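KLLA0F12672p (Kluyveromyces lactis, PDB 4M3O) probably removes phosphate from the C-terminal domain of RNA polymerase II, and is represented here by its zinc-binding N-terminal domain. Local coordinates at residues Asp63-Gln66 with Glu67-Val71; Lys81-Ala84 with Arg85-Asp88; Ala46-Met49 with Lys50-Arg54. All coordinates share one frame; numbering follows the deposited sequence.

Contact 1: Asp63-Gln66 with Glu67-Val71; sequences DLVQ and ERNLV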
ATOM      1  N   ASP A  63       7.614  -2.200   3.627  1.00 34.03           N
ATOM      2  CA  ASP A  63       7.155  -3.006   4.731  1.00 35.89           C
ATOM      3  C   ASP A  63       5.808  -3.690   4.410  1.00 41.31           C
ATOM      4  O   ASP A  63       5.609  -4.853   4.789  1.00 38.71           O
ATOM      5  CB  ASP A  63       7.000  -2.149   5.995  1.00 47.19           C
ATOM      6  CG  ASP A  63       8.335  -1.406   6.397  1.00 49.98           C
ATOM      7  OD1 ASP A  63       9.443  -1.804   5.979  1.00 55.75           O
ATOM      8  OD2 ASP A  63       8.264  -0.386   7.108  1.00 53.53           O
ATOM      9  N   LEU A  64       4.899  -2.966   3.723  1.00 37.00           N
ATOM     10  CA  LEU A  64       3.672  -3.570   3.205  1.00 37.55           C
ATOM     11  C   LEU A  64       3.983  -4.873   2.440  1.00 38.64           C
ATOM     12  O   LEU A  64       3.338  -5.925   2.635  1.00 41.33           O
ATOM     13  CB  LEU A  64       2.921  -2.560   2.330  1.00 42.40           C
ATOM     14  CG  LEU A  64       1.529  -2.905   1.788  1.00 44.93           C
ATOM     15  CD1 LEU A  64       0.828  -1.780   1.057  1.00 45.10           C
ATOM     16  CD2 LEU A  64       1.577  -4.051   0.823  1.00 53.04           C
ATOM     17  N   VAL A  65       4.953  -4.798   1.543  1.00 33.94           N
ATOM     18  CA  VAL A  65       5.301  -5.907   0.706  1.00 34.59           C
ATOM     19  C   VAL A  65       5.762  -7.057   1.605  1.00 38.54           C
ATOM     20  O   VAL A  65       5.441  -8.199   1.368  1.00 34.74           O
ATOM     21  CB  VAL A  65       6.423  -5.489  -0.293  1.00 32.63           C
ATOM     22  CG1 VAL A  65       7.109  -6.678  -0.941  1.00 35.84           C
ATOM     23  CG2 VAL A  65       5.881  -4.560  -1.387  1.00 31.01           C
ATOM     24  N   GLN A  66       6.582  -6.758   2.599  1.00 42.86           N
ATOM     25  CA  GLN A  66       7.104  -7.816   3.490  1.00 46.49           C
ATOM     26  C   GLN A  66       5.949  -8.507   4.248  1.00 45.04           C
ATOM     27  O   GLN A  66       5.812  -9.701   4.252  1.00 41.11           O
ATOM     28  CB  GLN A  66       8.022  -7.172   4.525  1.00 54.82           C
ATOM     29  CG  GLN A  66       9.406  -7.747   4.530  1.00 67.36           C
ATOM     30  CD  GLN A  66      10.209  -7.337   3.317  1.00 75.14           C
ATOM     31  OE1 GLN A  66      10.016  -7.843   2.196  1.00 77.36           O
ATOM     32  NE2 GLN A  66      11.149  -6.422   3.537  1.00 86.74           N
ATOM     33  N   GLU A  67       5.136  -7.708   4.899  1.00 40.45           N
ATOM     34  CA  GLU A  67       3.987  -8.223   5.655  1.00 47.64           C
ATOM     35  C   GLU A  67       3.047  -9.018   4.756  1.00 46.49           C
ATOM     36  O   GLU A  67       2.532 -10.069   5.170  1.00 45.26           O
ATOM     37  CB  GLU A  67       3.254  -7.061   6.304  1.00 49.97           C
ATOM     38  CG  GLU A  67       2.762  -7.224   7.701  1.00 62.94           C
ATOM     39  CD  GLU A  67       3.858  -7.590   8.638  1.00 65.03           C
ATOM     40  OE1 GLU A  67       3.751  -8.681   9.195  1.00 72.17           O
ATOM     41  OE2 GLU A  67       4.808  -6.799   8.781  1.00 72.23           O
ATOM     42  N   ARG A  68       2.875  -8.587   3.502  1.00 41.44           N
ATOM     43  CA  ARG A  68       2.029  -9.372   2.585  1.00 37.21           C
ATOM     44  C   ARG A  68       2.649 -10.737   2.257  1.00 36.78           C
ATOM     45  O   ARG A  68       1.945 -11.789   2.191  1.00 36.31           O
ATOM     46  CB  ARG A  68       1.699  -8.601   1.302  1.00 35.53           C
ATOM     47  CG  ARG A  68       0.577  -7.562   1.450  1.00 36.53           C
ATOM     48  CD  ARG A  68       0.421  -6.734   0.197  1.00 36.46           C
ATOM     49  NE  ARG A  68       0.050  -7.506  -0.978  1.00 38.88           N
ATOM     50  CZ  ARG A  68      -1.205  -7.817  -1.284  1.00 39.78           C
ATOM     51  NH1 ARG A  68      -2.197  -7.436  -0.463  1.00 39.37           N
ATOM     52  NH2 ARG A  68      -1.460  -8.533  -2.397  1.00 39.55           N
ATOM     53  N   ASN A  69       3.956 -10.736   2.042  1.00 34.22           N
ATOM     54  CA  ASN A  69       4.640 -11.992   1.808  1.00 36.99           C
ATOM     55  C   ASN A  69       4.519 -13.020   3.015  1.00 37.28           C
ATOM     56  O   ASN A  69       4.342 -14.201   2.804  1.00 37.47           O
ATOM     57  CB  ASN A  69       6.113 -11.717   1.495  1.00 38.76           C
ATOM     58  CG  ASN A  69       6.324 -11.027   0.155  1.00 40.38           C
ATOM     59  OD1 ASN A  69       5.413 -10.920  -0.702  1.00 41.26           O
ATOM     60  ND2 ASN A  69       7.530 -10.553  -0.028  1.00 35.76           N
ATOM     61  N   LEU A  70       4.579 -12.523   4.236  1.00 37.38           N
ATOM     62  CA  LEU A  70       4.421 -13.356   5.455  1.00 45.29           C
ATOM     63  C   LEU A  70       3.069 -14.014   5.555  1.00 46.86           C
ATOM     64  O   LEU A  70       2.941 -14.964   6.283  1.00 45.96           O
ATOM     65  CB  LEU A  70       4.613 -12.545   6.736  1.00 45.16           C
ATOM     66  CG  LEU A  70       6.000 -11.946   6.917  1.00 46.99           C
ATOM     67  CD1 LEU A  70       5.966 -10.998   8.095  1.00 48.93           C
ATOM     68  CD2 LEU A  70       6.974 -13.070   7.205  1.00 47.49           C
ATOM     69  N   VAL A  71       2.058 -13.482   4.872  1.00 42.85           N
ATOM     70  CA  VAL A  71       0.751 -14.165   4.787  1.00 47.48           C
ATOM     71  C   VAL A  71       0.539 -14.766   3.362  1.00 40.96           C
ATOM     72  O   VAL A  71      -0.571 -15.013   2.884  1.00 43.88           O
ATOM     73  CB  VAL A  71      -0.363 -13.207   5.218  1.00 53.05           C
ATOM     74  CG1 VAL A  71      -1.706 -13.919   5.309  1.00 61.42           C
ATOM     75  CG2 VAL A  71      -0.017 -12.570   6.570  1.00 58.10           C
TER

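Contact 2: Lys81-Ala84 with Arg85-Asp88; sequences KSQA and RVRD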
ATOM      1  N   LYS A  81      -2.556 -13.385  -6.008  1.00 46.52           N
ATOM      2  CA  LYS A  81      -1.702 -14.582  -5.910  1.00 46.81           C
ATOM      3  C   LYS A  81      -0.647 -14.455  -4.805  1.00 46.62           C
ATOM      4  O   LYS A  81      -0.482 -13.380  -4.177  1.00 41.81           O
ATOM      5  CB  LYS A  81      -1.010 -14.848  -7.239  1.00 46.67           C
ATOM      6  CG  LYS A  81      -2.023 -14.831  -8.359  1.00 55.07           C
ATOM      7  CD  LYS A  81      -1.422 -15.093  -9.714  1.00 62.29           C
ATOM      8  CE  LYS A  81      -2.436 -14.692 -10.762  1.00 67.38           C
ATOM      9  NZ  LYS A  81      -2.260 -15.515 -11.975  1.00 75.23           N
ATOM     10  N   SER A  82       0.075 -15.560  -4.597  1.00 45.63           N
ATOM     11  CA  SER A  82       1.267 -15.625  -3.731  1.00 45.35           C
ATOM     12  C   SER A  82       2.491 -15.253  -4.478  1.00 43.78           C
ATOM     13  O   SER A  82       2.506 -15.404  -5.712  1.00 45.31           O
ATOM     14  CB  SER A  82       1.497 -17.071  -3.300  1.00 49.98           C
ATOM     15  OG  SER A  82       0.392 -17.474  -2.572  1.00 56.06           O
ATOM     16  N   GLN A  83       3.540 -14.917  -3.770  1.00 44.53           N
ATOM     17  CA  GLN A  83       4.829 -14.824  -4.377  1.00 47.86           C
ATOM     18  C   GLN A  83       5.109 -16.172  -4.986  1.00 48.32           C
ATOM     19  O   GLN A  83       4.546 -17.144  -4.595  1.00 52.04           O
ATOM     20  CB  GLN A  83       5.877 -14.450  -3.348  1.00 59.86           C
ATOM     21  CG  GLN A  83       6.000 -15.411  -2.175  1.00 66.66           C
ATOM     22  CD  GLN A  83       5.136 -15.036  -0.995  1.00 56.38           C
ATOM     23  OE1 GLN A  83       3.950 -14.879  -1.118  1.00 50.76           O
ATOM     24  NE2 GLN A  83       5.733 -14.913   0.146  1.00 55.46           N
ATOM     25  N   ALA A  84       5.946 -16.228  -5.988  1.00 47.61           N
ATOM     26  CA  ALA A  84       6.158 -17.481  -6.715  1.00 53.23           C
ATOM     27  C   ALA A  84       6.925 -18.511  -5.865  1.00 55.61           C
ATOM     28  O   ALA A  84       6.634 -19.694  -5.949  1.00 55.20           O
ATOM     29  CB  ALA A  84       6.905 -17.226  -8.003  1.00 52.20           C
ATOM     30  N   ARG A  85       7.886 -18.023  -5.073  1.00 57.75           N
ATOM     31  CA  ARG A  85       8.719 -18.842  -4.152  1.00 60.81           C
ATOM     32  C   ARG A  85       8.492 -18.443  -2.691  1.00 57.76           C
ATOM     33  O   ARG A  85       9.216 -17.613  -2.136  1.00 55.62           O
ATOM     34  CB  ARG A  85      10.189 -18.659  -4.458  1.00 58.92           C
ATOM     35  CG  ARG A  85      10.527 -18.788  -5.933  1.00 64.60           C
ATOM     36  CD  ARG A  85      10.842 -20.203  -6.374  1.00 72.80           C
ATOM     37  NE  ARG A  85      11.155 -20.304  -7.813  1.00 78.92           N
ATOM     38  CZ  ARG A  85      12.228 -19.767  -8.430  1.00 79.54           C
ATOM     39  NH1 ARG A  85      13.125 -19.029  -7.764  1.00 78.06           N
ATOM     40  NH2 ARG A  85      12.417 -19.959  -9.740  1.00 73.88           N
ATOM     41  N   VAL A  86       7.473 -19.031  -2.074  0.50 56.93           N
ATOM     42  CA  VAL A  86       7.161 -18.723  -0.694  0.50 56.77           C
ATOM     43  C   VAL A  86       8.269 -19.269   0.190  0.50 58.30           C
ATOM     44  O   VAL A  86       8.602 -20.440   0.107  0.50 57.60           O
ATOM     45  CB  VAL A  86       5.821 -19.332  -0.271  0.50 55.93           C
ATOM     46  CG1 VAL A  86       5.601 -19.112   1.215  0.50 55.23           C
ATOM     47  CG2 VAL A  86       4.700 -18.725  -1.101  0.50 53.94           C
ATOM     48  N   ARG A  87       8.851 -18.398   1.008  1.00 60.22           N
ATOM     49  CA  ARG A  87       9.943 -18.776   1.879  1.00 67.43           C
ATOM     50  C   ARG A  87       9.496 -19.822   2.923  1.00 65.45           C
ATOM     51  O   ARG A  87       8.639 -19.559   3.761  1.00 55.59           O
ATOM     52  CB  ARG A  87      10.484 -17.543   2.588  1.00 72.67           C
ATOM     53  CG  ARG A  87      11.708 -17.875   3.393  1.00 79.78           C
ATOM     54  CD  ARG A  87      12.164 -16.755   4.297  1.00 89.96           C
ATOM     55  NE  ARG A  87      13.191 -17.313   5.163  1.00101.13           N
ATOM     56  CZ  ARG A  87      12.949 -18.059   6.240  1.00112.54           C
ATOM     57  NH1 ARG A  87      11.699 -18.304   6.633  1.00114.28           N
ATOM     58  NH2 ARG A  87      13.967 -18.559   6.939  1.00113.22           N
ATOM     59  N   ASP A  88      10.095 -21.006   2.869  1.00 65.28           N
ATOM     60  CA  ASP A  88       9.819 -22.045   3.848  1.00 61.46           C
ATOM     61  C   ASP A  88      10.732 -21.904   5.105  1.00 60.01           C
ATOM     62  O   ASP A  88      11.972 -21.876   4.972  1.00 55.87           O
ATOM     63  CB  ASP A  88       9.990 -23.420   3.210  1.00 66.85           C
ATOM     64  CG  ASP A  88       9.487 -24.557   4.125  1.00 70.75           C
ATOM     65  OD1 ASP A  88       8.718 -25.415   3.651  1.00 82.22           O
ATOM     66  OD2 ASP A  88       9.821 -24.584   5.315  1.00 60.77           O
TER
HETATM   67  O   HOH W   1       8.581 -15.351   0.350  1.00 57.70           O
HETATM   68  O   HOH W   2       6.411 -21.069  -3.098  1.00 73.47           O

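Contact 3: Ala46-Met49 with Lys50-Arg54; sequences ARTM and KYISR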
ATOM      1  N   ALA A  46      -7.278   0.315  -9.869  1.00 43.88           N
ATOM      2  CA  ALA A  46      -6.337   1.401 -10.064  1.00 43.38           C
ATOM      3  C   ALA A  46      -6.636   2.628  -9.218  1.00 42.79           C
ATOM      4  O   ALA A  46      -5.697   3.283  -8.684  1.00 38.44           O
ATOM      5  CB  ALA A  46      -6.279   1.772 -11.542  1.00 49.01           C
ATOM      6  N   ARG A  47      -7.912   2.959  -9.089  1.00 40.91           N
ATOM      7  CA  ARG A  47      -8.247   4.242  -8.479  1.00 44.53           C
ATOM      8  C   ARG A  47      -7.932   4.171  -6.984  1.00 36.17           C
ATOM      9  O   ARG A  47      -7.513   5.168  -6.364  1.00 41.44           O
ATOM     10  CB  ARG A  47      -9.715   4.668  -8.779  1.00 46.93           C
ATOM     11  CG  ARG A  47     -10.801   3.900  -8.049  1.00 50.49           C
ATOM     12  CD  ARG A  47     -12.213   4.358  -8.445  1.00 50.34           C
ATOM     13  NE  ARG A  47     -12.776   5.384  -7.566  1.00 53.34           N
ATOM     14  CZ  ARG A  47     -13.357   5.160  -6.381  1.00 56.16           C
ATOM     15  NH1 ARG A  47     -13.455   3.927  -5.845  1.00 61.40           N
ATOM     16  NH2 ARG A  47     -13.825   6.189  -5.692  1.00 54.47           N
ATOM     17  N   THR A  48      -8.126   2.990  -6.402  1.00 36.82           N
ATOM     18  CA  THR A  48      -7.849   2.790  -5.015  1.00 38.28           C
ATOM     19  C   THR A  48      -6.298   2.807  -4.742  1.00 36.13           C
ATOM     20  O   THR A  48      -5.786   3.421  -3.815  1.00 36.38           O
ATOM     21  CB  THR A  48      -8.534   1.497  -4.516  1.00 43.79           C
ATOM     22  OG1 THR A  48      -9.950   1.525  -4.791  1.00 43.92           O
ATOM     23  CG2 THR A  48      -8.310   1.356  -2.991  1.00 40.53           C
ATOM     24  N   MET A  49      -5.579   2.170  -5.637  1.00 34.92           N
ATOM     25  CA  MET A  49      -4.130   2.089  -5.626  1.00 35.94           C
ATOM     26  C   MET A  49      -3.537   3.493  -5.702  1.00 36.86           C
ATOM     27  O   MET A  49      -2.618   3.866  -4.917  1.00 34.78           O
ATOM     28  CB  MET A  49      -3.780   1.185  -6.793  1.00 39.45           C
ATOM     29  CG  MET A  49      -2.486   0.496  -6.774  1.00 46.16           C
ATOM     30  SD  MET A  49      -2.076  -0.457  -5.299  1.00 45.66           S
ATOM     31  CE  MET A  49      -0.373  -0.503  -5.814  1.00 43.90           C
ATOM     32  N   LYS A  50      -4.128   4.350  -6.529  1.00 35.84           N
ATOM     33  CA  LYS A  50      -3.656   5.748  -6.620  1.00 37.82           C
ATOM     34  C   LYS A  50      -4.029   6.555  -5.371  1.00 39.02           C
ATOM     35  O   LYS A  50      -3.255   7.405  -4.936  1.00 37.32           O
ATOM     36  CB  LYS A  50      -4.211   6.468  -7.803  1.00 38.77           C
ATOM     37  CG  LYS A  50      -3.829   5.892  -9.161  1.00 40.17           C
ATOM     38  CD  LYS A  50      -4.869   6.345 -10.228  1.00 42.67           C
ATOM     39  CE  LYS A  50      -4.581   5.727 -11.593  1.00 47.15           C
ATOM     40  NZ  LYS A  50      -3.569   6.511 -12.359  1.00 52.68           N
ATOM     41  N   TYR A  51      -5.182   6.252  -4.795  1.00 37.23           N
ATOM     42  CA  TYR A  51      -5.597   6.905  -3.544  1.00 38.72           C
ATOM     43  C   TYR A  51      -4.657   6.557  -2.350  1.00 36.63           C
ATOM     44  O   TYR A  51      -4.301   7.412  -1.570  1.00 37.12           O
ATOM     45  CB  TYR A  51      -7.044   6.488  -3.237  1.00 37.71           C
ATOM     46  CG  TYR A  51      -7.575   6.924  -1.917  1.00 37.93           C
ATOM     47  CD1 TYR A  51      -7.914   8.252  -1.689  1.00 37.80           C
ATOM     48  CD2 TYR A  51      -7.736   6.008  -0.876  1.00 40.78           C
ATOM     49  CE1 TYR A  51      -8.397   8.676  -0.445  1.00 37.27           C
ATOM     50  CE2 TYR A  51      -8.255   6.402   0.359  1.00 40.30           C
ATOM     51  CZ  TYR A  51      -8.582   7.736   0.569  1.00 39.46           C
ATOM     52  OH  TYR A  51      -9.039   8.096   1.819  1.00 44.84           O
ATOM     53  N   ILE A  52      -4.302   5.282  -2.219  1.00 37.99           N
ATOM     54  CA  ILE A  52      -3.381   4.756  -1.159  1.00 39.45           C
ATOM     55  C   ILE A  52      -2.105   5.542  -0.960  1.00 34.03           C
ATOM     56  O   ILE A  52      -1.596   5.638   0.141  1.00 32.57           O
ATOM     57  CB  ILE A  52      -2.951   3.309  -1.523  1.00 42.02           C
ATOM     58  CG1 ILE A  52      -4.132   2.410  -1.521  1.00 51.71           C
ATOM     59  CG2 ILE A  52      -2.030   2.706  -0.508  1.00 48.58           C
ATOM     60  CD1 ILE A  52      -5.068   2.764  -0.429  1.00 44.29           C
ATOM     61  N   SER A  53      -1.544   5.989  -2.082  1.00 33.94           N
ATOM     62  CA  SER A  53      -0.210   6.512  -2.132  1.00 32.83           C
ATOM     63  C   SER A  53      -0.077   7.652  -1.185  1.00 36.37           C
ATOM     64  O   SER A  53       1.002   7.865  -0.645  1.00 34.55           O
ATOM     65  CB  SER A  53       0.194   6.899  -3.582  1.00 32.31           C
ATOM     66  OG  SER A  53      -0.685   7.924  -4.102  1.00 34.19           O
ATOM     67  N   ARG A  54      -1.152   8.442  -1.006  1.00 35.94           N
ATOM     68  CA  ARG A  54      -1.068   9.557  -0.065  1.00 36.09           C
ATOM     69  C   ARG A  54      -0.759   9.113   1.367  1.00 33.76           C
ATOM     70  O   ARG A  54      -0.179   9.864   2.147  1.00 38.25           O
ATOM     71  CB  ARG A  54      -2.367  10.352  -0.063  1.00 34.43           C
ATOM     72  CG  ARG A  54      -3.503   9.706   0.724  1.00 32.30           C
ATOM     73  CD  ARG A  54      -4.788  10.542   0.477  1.00 36.57           C
ATOM     74  NE  ARG A  54      -5.096  10.541  -0.958  1.00 36.97           N
ATOM     75  CZ  ARG A  54      -6.085  11.221  -1.539  1.00 41.73           C
ATOM     76  NH1 ARG A  54      -6.988  11.892  -0.846  1.00 38.11           N
ATOM     77  NH2 ARG A  54      -6.227  11.115  -2.839  1.00 41.33           N
TER

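Contact 1: Asp63-Gln66 with Glu67-Val71
Leu64 and Arg68, one helical turn apart, run side by side and point the same way, so that the aliphatic part of the arginine follows the leucine out from the helix. The model sets Leu64 CD2 too close to the arginine chain, and the detail of this touch is doubtful. The arginine's root also folds back over the backbone: its first torsion (chi1 -79°) keeps CG beside its own nitrogen, and Arg68 CG then lies 3.4 Å from Leu64 O. That oxygen also accepts the amide hydrogen of Arg68, with Leu64 O and Arg68 N 2.8 Å apart.

Val65 and Asn69 repeat the side-by-side arrangement one residue further along the helix, where Val65 O receives Asn69 N at 3.0 Å and Asn69 CB packs beside the same oxygen at 3.6 Å. On a more exposed flank, Glu67 N meets Asp63 O at 2.9 Å in an almost straight bond of 178°, and Leu70 CG rests 3.5 Å from Gln66 O. These i to i+4 pairs belong to the last turns of helix 58-70.

Beyond the leucine the arginine chain bends at chi3 (62°) and carries its guanidinium to a salt bridge with Asp42 and to the carbonyl oxygens of Leu38 and Cys74, with a weaker bond to Cys79 O. Cys74 and Cys79 are zinc ligands, and the metal lies about 7 Å from the Arg68 side chain. The chemistry implies a buried cation, probably balanced by Asp42, whose hydrogen bonds tie this helix end to helix 24-40 and to the backbone of two zinc ligands.

Contact 2: Lys81-Ala84 with Arg85-Asp88
Gln83 reaches forward over Val86, three residues on, and the two side chains cross at about a right angle. From CB, which heads toward the Arg85-Asp88 segment, the chain enters the crowded position between its own nitrogen and carbonyl carbon (chi1 58°). CG is thereby set 3.8 Å from Val86 CA and marginally nearer the valine's methyl CG2. A sharp bend at chi2 (-92°) then turns the amide, whose carbon CD lies 3.7 Å from Val86 CG2. OE1 is slightly farther, at 3.9 Å from that same CG2. Because Val86 was deposited in two conformers, the methyl contacts describe one of them.

At the tip, NE2 spends its two N-H groups on different acceptors. The one on the side of OE1 goes to Asn69 O, at the end of helix 58-70; the one turned away from OE1 goes to water 1, 2.9 Å from Gln83 NE2. Water 1 in turn accepts from Arg87 N at 3.1 Å, so a single solvent molecule links the amide to the backbone beyond Val86. Nearby, Ser82 OG bonds to Lys72 O, and Ala84 and Arg85 make backbone bonds to Tyr111 and Leu108.

A leucine in place of Gln83 would probably leave Asn69 O and the bridging water without their N-H donor, setting this loop less firmly against the helix end. The segment has neither helix nor strand, and polar links of this kind probably help to hold it: one buried amide joins the loop after zinc ligand Cys79 to the helix before Cys74.

Contact 3: Ala46-Met49 with Lys50-Arg54
Thr48 O is held by the amide of Ile52 and is approached by side-chain carbons of Ile52 and Tyr51. Ile52 N donates to Thr48 O at 2.9 Å, a fairly straight bond with an N-H...O angle of 165°. The isoleucine's longer branch leans over the same oxygen: CG1, turned back beside its own nitrogen (chi1 -64°), sits only 3.0 Å from Thr48 O. Tyr51 CB approaches that oxygen too, at 3.4 Å, while the tyrosine ring departs to pack on Ile5 and Leu13 of helix 5-13.

Lys50 does something similar two residues earlier. Its amide bonds to Ala46 O, and its methylene chain then lies along that carbonyl, with Lys50 CG 3.2 Å from Ala46 O. Farther out, Lys50 CE passes Ala46 CB at 4.3 Å before the chain bends at chi4 (-84°) and delivers NZ to Ile149 O.

This short helix, 46-52, directly follows strand 42-43, which pairs in parallel with strand 2-3 in a domain whose regular structure is otherwise helical. Thr48 and Met49 touch Val43 of that strand, Arg47 makes a salt bridge with Glu6, and Met49 O accepts a bond from Tyr123 OH on helix 114-125, the helix that carries zinc ligand His116.

The next residues bend their side chains back to the helix. Ser53 OG gives its hydrogen to Lys50 O at 2.8 Å, returning the hydroxyl to the preceding turn. Arg54 folds back as well: its guanidinium lays one face on Tyr51, with Tyr51 CD1 over the group's centre and 3.4 Å above its plane, and Arg54 NE makes a weak bond to Tyr51 O.

Overall arrangement
Along the chain the three contacts come in series: contact 3 on helix 46-52, contact 1 on the end of helix 58-70, and contact 2 in the loop that runs on toward helix 114-125. Contacts 1 and 2 are neighbours, with centres 11 Å apart, and touch directly; both lie on the same side of the domain's centre. Contact 3 sits across that centre, its own centre about 18 Å from that of contact 1 and 25 Å from that of contact 2. The first pair thus borders the zinc site, whereas helix 46-52 packs among helices 5-13 and 114-125, the latter spanning both regions.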